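Blr3880 protein (Bradyrhizobium japonicum, PDB 2OOD) probably catalyses the zinc-dependent hydrolytic deamination of guanine to xanthine and ammonia, a step of purine degradation. Local coordinates at residues Asp112-Tyr115 and Ala116-Gly119; Glu180-Tyr183 and Arg184-Arg188. All coordinates share one frame; numbering follows the deposited sequence.

In the fold
From the N terminus, interaction 1 lies at the start of helix 113-129, on the outside of an amidohydrolase TIM barrel, and that helix leads into strand 132-138; neither contact closes a loop, since the segments of each are consecutive in sequence. Strand 160-166 comes next, and interaction 2 lies early in helix 179-193, before strand 199-205. The two are in series, neither nesting nor crossing, with nearest atoms about 7 Å apart and centres about 21 Å apart. Helix 143-156 lies between them as common ground: Glu147 forms salt bridges with Arg113 of interaction 1 and Arg188 of interaction 2.

Interaction 1 (Asp112-Tyr115 and Ala116-Gly119); sequences DRNY and AREG
The guanidinium of Arg117 has the carbonyl oxygen Arg113 O over one face, displaced toward the rim, while Asn114 OD1 meets it at the edge. There NH1 of Arg117 gives Asn114 OD1 a weak hydrogen bond of 3.3 Å, and the two side chains run side by side with amide and guanidinium planes 67° apart. Arg117 starts out extended from the backbone (chi1 -177°) and then bends at chi3 (-65°), which brings its guanidinium back along the helix beside the Asn114 amide. The Arg113 chain passes the other amino group, its CD 4.0 Å from Arg117 NH2. Both arginines also meet acids of helix 143-156: Arg113 forms salt bridges with Glu147 and Glu148, and Arg117 has a long, weak ion pair with Glu148. Arg113, Asn114 and Arg117 belong to the first turns of helix 113-129, on the outside of the TIM barrel, where Asp112 is the N-cap. Its OD2 accepts from Tyr115 N at 3.0 Å, on the anti side of the carboxylate, and weakly from Asn114 N. Asp112 O receives Ala116 N at 3.0 Å, and Tyr115 O takes Gly119 N at 2.9 Å. The Tyr115 ring swings off the helix to Arg86 and Glu106, which bond its hydroxyl, and meets Tyr110 edge-to-face. Glu118 pairs with Arg122 and packs on Trp420 of the second subunit.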
ATOM      1  N   ASP A 112      23.352  12.307  20.134  1.00 40.92           N
ATOM      2  CA  ASP A 112      23.919  13.576  19.694  1.00 41.27           C
ATOM      3  C   ASP A 112      22.760  14.559  19.507  1.00 41.57           C
ATOM      4  O   ASP A 112      21.851  14.303  18.712  1.00 41.40           O
ATOM      5  CB  ASP A 112      24.649  13.343  18.375  1.00 43.48           C
ATOM      6  CG  ASP A 112      25.228  14.604  17.798  1.00 45.95           C
ATOM      7  OD1 ASP A 112      26.473  14.695  17.709  1.00 47.88           O
ATOM      8  OD2 ASP A 112      24.441  15.506  17.432  1.00 47.22           O
ATOM      9  N   ARG A 113      22.789  15.681  20.224  1.00 40.61           N
ATOM     10  CA  ARG A 113      21.695  16.646  20.149  1.00 38.86           C
ATOM     11  C   ARG A 113      21.490  17.332  18.804  1.00 39.32           C
ATOM     12  O   ARG A 113      20.372  17.743  18.486  1.00 39.94           O
ATOM     13  CB  ARG A 113      21.845  17.697  21.241  1.00 37.55           C
ATOM     14  CG  ARG A 113      20.626  18.573  21.392  1.00 37.46           C
ATOM     15  CD  ARG A 113      20.844  19.589  22.487  1.00 38.57           C
ATOM     16  NE  ARG A 113      21.040  18.966  23.795  1.00 39.55           N
ATOM     17  CZ  ARG A 113      20.090  18.336  24.481  1.00 40.69           C
ATOM     18  NH1 ARG A 113      18.860  18.232  23.992  1.00 41.61           N
ATOM     19  NH2 ARG A 113      20.364  17.826  25.674  1.00 41.29           N
ATOM     20  N   ASN A 114      22.545  17.462  18.009  1.00 38.94           N
ATOM     21  CA  ASN A 114      22.406  18.091  16.701  1.00 39.43           C
ATOM     22  C   ASN A 114      21.606  17.200  15.762  1.00 39.04           C
ATOM     23  O   ASN A 114      20.707  17.668  15.058  1.00 39.45           O
ATOM     24  CB  ASN A 114      23.775  18.388  16.089  1.00 42.71           C
ATOM     25  CG  ASN A 114      24.471  19.550  16.768  1.00 45.30           C
ATOM     26  OD1 ASN A 114      23.996  20.689  16.724  1.00 46.26           O
ATOM     27  ND2 ASN A 114      25.597  19.266  17.413  1.00 47.52           N
ATOM     28  N   TYR A 115      21.940  15.913  15.755  1.00 37.22           N
ATOM     29  CA  TYR A 115      21.247  14.938  14.917  1.00 35.23           C
ATOM     30  C   TYR A 115      19.801  14.830  15.388  1.00 33.95           C
ATOM     31  O   TYR A 115      18.881  14.793  14.586  1.00 33.93           O
ATOM     32  CB  TYR A 115      21.918  13.572  15.035  1.00 32.94           C
ATOM     33  CG  TYR A 115      21.586  12.618  13.921  1.00 32.61           C
ATOM     34  CD1 TYR A 115      22.282  12.649  12.728  1.00 31.51           C
ATOM     35  CD2 TYR A 115      20.577  11.679  14.061  1.00 33.31           C
ATOM     36  CE1 TYR A 115      21.990  11.764  11.696  1.00 32.68           C
ATOM     37  CE2 TYR A 115      20.272  10.786  13.032  1.00 33.43           C
ATOM     38  CZ  TYR A 115      20.987  10.833  11.852  1.00 33.95           C
ATOM     39  OH  TYR A 115      20.718   9.936  10.829  1.00 34.55           O
ATOM     40  N   ALA A 116      19.614  14.778  16.700  1.00 34.37           N
ATOM     41  CA  ALA A 116      18.285  14.672  17.275  1.00 35.25           C
ATOM     42  C   ALA A 116      17.435  15.856  16.849  1.00 36.55           C
ATOM     43  O   ALA A 116      16.267  15.700  16.485  1.00 35.65           O
ATOM     44  CB  ALA A 116      18.374  14.615  18.794  1.00 34.83           C
ATOM     45  N   ARG A 117      18.025  17.047  16.900  1.00 38.04           N
ATOM     46  CA  ARG A 117      17.304  18.260  16.525  1.00 38.52           C
ATOM     47  C   ARG A 117      16.881  18.231  15.055  1.00 38.09           C
ATOM     48  O   ARG A 117      15.782  18.670  14.710  1.00 37.84           O
ATOM     49  CB  ARG A 117      18.161  19.497  16.798  1.00 37.89           C
ATOM     50  CG  ARG A 117      17.436  20.794  16.494  1.00 39.13           C
ATOM     51  CD  ARG A 117      18.348  22.002  16.620  1.00 39.87           C
ATOM     52  NE  ARG A 117      18.801  22.201  17.990  1.00 41.59           N
ATOM     53  CZ  ARG A 117      20.073  22.138  18.373  1.00 42.77           C
ATOM     54  NH1 ARG A 117      21.023  21.875  17.478  1.00 43.05           N
ATOM     55  NH2 ARG A 117      20.399  22.356  19.645  1.00 43.10           N
ATOM     56  N   GLU A 118      17.747  17.711  14.191  1.00 38.78           N
ATOM     57  CA  GLU A 118      17.425  17.639  12.772  1.00 40.16           C
ATOM     58  C   GLU A 118      16.356  16.582  12.492  1.00 39.80           C
ATOM     59  O   GLU A 118      15.452  16.806  11.684  1.00 39.81           O
ATOM     60  CB  GLU A 118      18.666  17.323  11.955  1.00 42.16           C
ATOM     61  CG  GLU A 118      18.688  18.078  10.650  1.00 48.72           C
ATOM     62  CD  GLU A 118      19.274  17.262   9.518  1.00 52.25           C
ATOM     63  OE1 GLU A 118      20.335  16.615   9.728  1.00 54.38           O
ATOM     64  OE2 GLU A 118      18.670  17.278   8.414  1.00 54.31           O
ATOM     65  N   GLY A 119      16.465  15.429  13.154  1.00 38.11           N
ATOM     66  CA  GLY A 119      15.487  14.375  12.968  1.00 35.65           C
ATOM     67  C   GLY A 119      14.122  14.865  13.406  1.00 34.84           C
ATOM     68  O   GLY A 119      13.140  14.710  12.686  1.00 35.77           O
TER

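Interaction 2 (Glu180-Tyr183 and Arg184-Arg188)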
ATOM      1  N   GLU A 180      17.443   2.485  36.889  1.00 44.24           N
ATOM      2  CA  GLU A 180      17.619   3.637  37.772  1.00 46.45           C
ATOM      3  C   GLU A 180      17.639   4.929  36.957  1.00 46.28           C
ATOM      4  O   GLU A 180      16.819   5.829  37.187  1.00 45.35           O
ATOM      5  CB  GLU A 180      18.919   3.503  38.576  1.00 49.84           C
ATOM      6  CG  GLU A 180      18.896   2.400  39.653  1.00 55.52           C
ATOM      7  CD  GLU A 180      18.629   0.990  39.084  1.00 58.30           C
ATOM      8  OE1 GLU A 180      19.450   0.493  38.267  1.00 59.35           O
ATOM      9  OE2 GLU A 180      17.594   0.375  39.463  1.00 60.73           O
ATOM     10  N   ASN A 181      18.570   5.017  36.005  1.00 44.75           N
ATOM     11  CA  ASN A 181      18.671   6.199  35.150  1.00 44.51           C
ATOM     12  C   ASN A 181      17.352   6.464  34.425  1.00 44.29           C
ATOM     13  O   ASN A 181      16.936   7.613  34.255  1.00 44.75           O
ATOM     14  CB  ASN A 181      19.795   6.029  34.123  1.00 44.24           C
ATOM     15  CG  ASN A 181      21.170   5.997  34.766  1.00 44.19           C
ATOM     16  OD1 ASN A 181      21.462   6.773  35.681  1.00 44.13           O
ATOM     17  ND2 ASN A 181      22.028   5.107  34.283  1.00 44.92           N
ATOM     18  N   PHE A 182      16.695   5.397  33.990  1.00 43.58           N
ATOM     19  CA  PHE A 182      15.424   5.546  33.308  1.00 42.78           C
ATOM     20  C   PHE A 182      14.422   6.253  34.225  1.00 43.93           C
ATOM     21  O   PHE A 182      13.738   7.197  33.811  1.00 44.10           O
ATOM     22  CB  PHE A 182      14.864   4.179  32.907  1.00 40.45           C
ATOM     23  CG  PHE A 182      13.480   4.247  32.339  1.00 38.36           C
ATOM     24  CD1 PHE A 182      13.268   4.690  31.042  1.00 36.82           C
ATOM     25  CD2 PHE A 182      12.379   3.922  33.126  1.00 36.53           C
ATOM     26  CE1 PHE A 182      11.974   4.813  30.536  1.00 36.65           C
ATOM     27  CE2 PHE A 182      11.081   4.044  32.628  1.00 35.60           C
ATOM     28  CZ  PHE A 182      10.882   4.491  31.332  1.00 35.78           C
ATOM     29  N   TYR A 183      14.323   5.786  35.468  1.00 43.61           N
ATOM     30  CA  TYR A 183      13.399   6.392  36.422  1.00 43.93           C
ATOM     31  C   TYR A 183      13.791   7.838  36.675  1.00 44.81           C
ATOM     32  O   TYR A 183      12.940   8.730  36.735  1.00 45.63           O
ATOM     33  CB  TYR A 183      13.425   5.653  37.757  1.00 43.66           C
ATOM     34  CG  TYR A 183      12.617   6.361  38.821  1.00 42.33           C
ATOM     35  CD1 TYR A 183      11.238   6.399  38.747  1.00 41.85           C
ATOM     36  CD2 TYR A 183      13.235   7.016  39.883  1.00 41.14           C
ATOM     37  CE1 TYR A 183      10.480   7.068  39.702  1.00 41.82           C
ATOM     38  CE2 TYR A 183      12.485   7.695  40.850  1.00 40.40           C
ATOM     39  CZ  TYR A 183      11.103   7.712  40.750  1.00 41.45           C
ATOM     40  OH  TYR A 183      10.322   8.358  41.692  1.00 41.07           O
ATOM     41  N   ARG A 184      15.090   8.057  36.844  1.00 44.86           N
ATOM     42  CA  ARG A 184      15.619   9.389  37.097  1.00 45.12           C
ATOM     43  C   ARG A 184      15.247  10.328  35.950  1.00 44.16           C
ATOM     44  O   ARG A 184      14.567  11.335  36.158  1.00 43.20           O
ATOM     45  CB  ARG A 184      17.137   9.315  37.239  1.00 46.32           C
ATOM     46  CG  ARG A 184      17.811  10.619  37.648  1.00 48.16           C
ATOM     47  CD  ARG A 184      19.306  10.521  37.362  1.00 50.26           C
ATOM     48  NE  ARG A 184      19.539  10.340  35.927  1.00 52.30           N
ATOM     49  CZ  ARG A 184      20.688   9.932  35.394  1.00 52.99           C
ATOM     50  NH1 ARG A 184      21.725   9.654  36.182  1.00 52.97           N
ATOM     51  NH2 ARG A 184      20.803   9.811  34.072  1.00 53.08           N
ATOM     52  N   ASP A 185      15.681   9.982  34.738  1.00 43.38           N
ATOM     53  CA  ASP A 185      15.399  10.803  33.565  1.00 42.75           C
ATOM     54  C   ASP A 185      13.908  10.978  33.274  1.00 43.13           C
ATOM     55  O   ASP A 185      13.461  12.092  32.986  1.00 43.91           O
ATOM     56  CB  ASP A 185      16.108  10.242  32.334  1.00 41.01           C
ATOM     57  CG  ASP A 185      17.617  10.183  32.510  1.00 40.75           C
ATOM     58  OD1 ASP A 185      18.164  10.991  33.288  1.00 40.98           O
ATOM     59  OD2 ASP A 185      18.263   9.334  31.860  1.00 40.29           O
ATOM     60  N   SER A 186      13.133   9.897  33.350  1.00 42.02           N
ATOM     61  CA  SER A 186      11.695   9.990  33.091  1.00 42.37           C
ATOM     62  C   SER A 186      11.047  10.957  34.071  1.00 42.01           C
ATOM     63  O   SER A 186      10.144  11.717  33.711  1.00 40.52           O
ATOM     64  CB  SER A 186      11.022   8.620  33.228  1.00 42.28           C
ATOM     65  OG  SER A 186      11.447   7.743  32.201  1.00 43.27           O
ATOM     66  N   LYS A 187      11.523  10.914  35.312  1.00 42.14           N
ATOM     67  CA  LYS A 187      11.004  11.759  36.380  1.00 41.88           C
ATOM     68  C   LYS A 187      11.289  13.224  36.051  1.00 41.82           C
ATOM     69  O   LYS A 187      10.443  14.106  36.253  1.00 40.59           O
ATOM     70  CB  LYS A 187      11.666  11.365  37.706  1.00 42.09           C
ATOM     71  CG  LYS A 187      10.889  11.779  38.942  1.00 44.42           C
ATOM     72  CD  LYS A 187       9.617  10.948  39.110  1.00 46.89           C
ATOM     73  CE  LYS A 187       8.719  11.507  40.230  1.00 47.84           C
ATOM     74  NZ  LYS A 187       9.405  11.597  41.558  1.00 49.82           N
ATOM     75  N   ARG A 188      12.487  13.477  35.536  1.00 41.01           N
ATOM     76  CA  ARG A 188      12.884  14.826  35.171  1.00 40.64           C
ATOM     77  C   ARG A 188      12.048  15.327  34.002  1.00 41.60           C
ATOM     78  O   ARG A 188      11.512  16.438  34.039  1.00 42.09           O
ATOM     79  CB  ARG A 188      14.368  14.853  34.786  1.00 40.27           C
ATOM     80  CG  ARG A 188      14.856  16.203  34.285  1.00 39.11           C
ATOM     81  CD  ARG A 188      16.370  16.236  34.192  1.00 39.12           C
ATOM     82  NE  ARG A 188      16.880  15.423  33.092  1.00 41.46           N
ATOM     83  CZ  ARG A 188      16.649  15.676  31.803  1.00 42.39           C
ATOM     84  NH1 ARG A 188      15.909  16.723  31.446  1.00 43.35           N
ATOM     85  NH2 ARG A 188      17.170  14.889  30.867  1.00 42.41           N
TER
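Arg184 lays its guanidinium alongside the amide of Asn181, the planes 39° apart. Asn181 OD1 lies over one face, 2.9 Å from NH1 of Arg184 at an angle too poor for a hydrogen bond, while Asn181 ND2 is hydrogen-bonded to Asp177. A bend at chi3 (62°) turns the same group to Asp185, whose OD1 is gripped side-on by Arg184 NE and NH2, each at 3.0 Å, from one face of the carboxylate. With an alanine at Asp185, the Arg184 guanidinium is likely to lose this charged mate and turn more freely. Ser186 gives two hydrogen bonds to one acceptor, Phe182 O: from OG (2.9 Å) and from its backbone N (2.8 Å), on opposite faces of the carbonyl plane. That hydroxyl oxygen also lies over a face of the Phe182 ring, 3.4 Å from CE1 of Phe182. Lys187 runs beside Tyr183, its CD 3.9 Å from CZ of Tyr183, and both polar ends go to Glu225. Arg188 continues the helix with its backbone N hydrogen-bonded to Arg184 O. Phe182 and Ser186 pack between Leu164 of strand 160-166 and helix 213-225, as befits the helix of a beta-alpha-beta unit in the TIM-barrel fold.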